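Local coordinates for site-specific recombinase, resolvase family protein (Streptococcus pneumoniae, PDB 3GUV), which cuts and rejoins DNA at specific sites as a serine recombinase of the resolvase family, at the interface of chains A and B. Residues are numbered along the deposited sequence; one frame, centred on the assembly and turned at random. Chains: chain A/B, Site-specific recombinase, resolvase family protein.

The interface of chains A and B. Residues chain A 84, 113, 115, 125; chain B 127-128, 131-132.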
ATOM      1  N   LEU A  84      -2.188  -2.829  10.483  1.00 30.67           N
ATOM      2  CA  LEU A  84      -2.987  -3.051   9.253  1.00 32.01           C
ATOM      3  C   LEU A  84      -3.080  -4.505   8.788  1.00 33.65           C
ATOM      4  O   LEU A  84      -4.142  -4.958   8.333  1.00 33.22           O
ATOM      5  CB  LEU A  84      -2.458  -2.218   8.061  1.00 31.65           C
ATOM      6  CG  LEU A  84      -2.817  -0.745   7.989  1.00 31.39           C
ATOM      7  CD1 LEU A  84      -2.291  -0.059   6.672  1.00 27.76           C
ATOM      8  CD2 LEU A  84      -4.342  -0.597   8.109  1.00 30.01           C
ATOM      9  N   ASP A 113       1.583   0.414  14.382  1.00 39.34           N
ATOM     10  CA  ASP A 113       2.080   1.250  13.267  1.00 40.03           C
ATOM     11  C   ASP A 113       2.083   2.750  13.596  1.00 40.09           C
ATOM     12  O   ASP A 113       2.731   3.533  12.907  1.00 40.82           O
ATOM     13  CB  ASP A 113       1.241   1.029  12.011  1.00 40.06           C
ATOM     14  CG  ASP A 113       1.161  -0.452  11.593  1.00 42.66           C
ATOM     15  OD1 ASP A 113       2.169  -1.174  11.793  1.00 46.41           O
ATOM     16  OD2 ASP A 113       0.104  -0.895  11.052  1.00 43.76           O
ATOM     17  N   ILE A 115      -0.477   4.714  13.191  1.00 37.57           N
ATOM     18  CA  ILE A 115      -1.248   5.349  12.131  1.00 37.01           C
ATOM     19  C   ILE A 115      -2.617   5.706  12.709  1.00 36.70           C
ATOM     20  O   ILE A 115      -3.211   4.911  13.420  1.00 35.26           O
ATOM     21  CB  ILE A 115      -1.475   4.393  10.925  1.00 37.27           C
ATOM     22  CG1 ILE A 115      -0.190   4.170  10.103  1.00 37.34           C
ATOM     23  CG2 ILE A 115      -2.565   4.938  10.032  1.00 38.06           C
ATOM     24  CD1 ILE A 115      -0.354   3.100   8.975  1.00 36.58           C
ATOM     25  N   MET A 125      -3.401   9.454   3.347  1.00 40.52           N
ATOM     26  CA  MET A 125      -3.550   8.018   3.576  1.00 38.58           C
ATOM     27  C   MET A 125      -4.378   7.365   2.485  1.00 36.95           C
ATOM     28  O   MET A 125      -3.985   6.337   1.957  1.00 36.42           O
ATOM     29  CB  MET A 125      -4.200   7.753   4.949  1.00 38.76           C
ATOM     30  CG  MET A 125      -4.396   6.260   5.315  1.00 38.47           C
ATOM     31  SD  MET A 125      -4.487   5.930   7.106  1.00 33.98           S
ATOM     32  CE  MET A 125      -4.417   4.126   7.107  1.00 34.51           C
TER
ATOM     33  N   SER B 127       4.858   5.287   6.779  1.00 33.36           N
ATOM     34  CA  SER B 127       4.147   4.392   7.736  1.00 32.59           C
ATOM     35  C   SER B 127       3.097   3.508   7.065  1.00 32.30           C
ATOM     36  O   SER B 127       2.997   2.324   7.371  1.00 31.48           O
ATOM     37  CB  SER B 127       3.454   5.205   8.831  1.00 32.71           C
ATOM     38  OG  SER B 127       4.397   5.910   9.621  1.00 33.06           O
ATOM     39  N   VAL B 128       2.308   4.105   6.161  1.00 32.12           N
ATOM     40  CA  VAL B 128       1.265   3.382   5.460  1.00 31.09           C
ATOM     41  C   VAL B 128       1.929   2.348   4.574  1.00 30.53           C
ATOM     42  O   VAL B 128       1.574   1.164   4.592  1.00 30.79           O
ATOM     43  CB  VAL B 128       0.359   4.346   4.643  1.00 31.42           C
ATOM     44  CG1 VAL B 128      -0.632   3.576   3.811  1.00 31.22           C
ATOM     45  CG2 VAL B 128      -0.376   5.313   5.589  1.00 31.29           C
ATOM     46  N   ALA B 131       3.308  -0.420   6.410  1.00 28.50           N
ATOM     47  CA  ALA B 131       2.189  -1.250   6.921  1.00 27.81           C
ATOM     48  C   ALA B 131       1.623  -2.144   5.834  1.00 27.89           C
ATOM     49  O   ALA B 131       1.250  -3.294   6.123  1.00 28.23           O
ATOM     50  CB  ALA B 131       1.082  -0.367   7.536  1.00 27.02           C
ATOM     51  N   VAL B 132       1.582  -1.646   4.580  1.00 26.73           N
ATOM     52  CA  VAL B 132       1.023  -2.416   3.474  1.00 26.31           C
ATOM     53  C   VAL B 132       2.051  -3.400   2.988  1.00 27.03           C
ATOM     54  O   VAL B 132       1.685  -4.482   2.519  1.00 27.36           O
ATOM     55  CB  VAL B 132       0.518  -1.538   2.281  1.00 26.08           C
ATOM     56  CG1 VAL B 132       0.117  -2.420   1.071  1.00 24.09           C
ATOM     57  CG2 VAL B 132      -0.637  -0.632   2.715  1.00 25.75           C
TER
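A:Leu84 and B:Ala131 meet where the long helix of one subunit lies against the body of the other, a worked example of how a small residue may allow a helix to come close to its partner. The methyl of B:Ala131 is approached by CB, CG and CD1 of A:Leu84, and the shortest of these separations, CD1 of A:Leu84 to CB of B:Ala131, is 3.5 Å, slightly inside usual van der Waals contact. With CG of A:Leu84 beside its backbone N (chi1 -79°) and an extended second torsion, the CD1 branch reaches the helix.

The same methyl also faces the carboxylate of A:Asp113, whose OD2 lies 3.7 Å from CB of B:Ala131. That oxygen accepts a hydrogen bond from the backbone N of A:Leu84 (3.1 Å), the N-H approaching almost in line with the carboxylate's C-O bond. The bond is close to straight, 162° at the hydrogen. A:Asp113 thus acts within its own chain, helping to tie the short 3-10 turn 84-86 to the segment before strand 115-116 while its carboxylate borders the apolar contact.

A:Ile115 extends the packing one helical turn back. Its CD1 methyl rests over the backbone of B:Ser127 and B:Val128, 3.9 Å from CA of B:Val128, while its CG1 lies 4.0 Å from CB of B:Ser127.

Contact is looser towards A:Met125 and B:Val132. The side chains of A:Met125 and B:Val128 lie at a slant to each other, with CG of the methionine 4.1 Å from CG2 of the valine, and B:Val132 gives up little surface, its CG2 being 4.3 Å from CD1 of A:Leu84.

In the fold, B:Ser127 to B:Val132 belong to the early part of helix 124-151. In the two-fold symmetric pair this helix packs against its twin, which contributes A:Met125, and against the 84-86 turn and strand 115-116 of the opposite catalytic domain, an arrangement consistent with the dimers typical of serine recombinases.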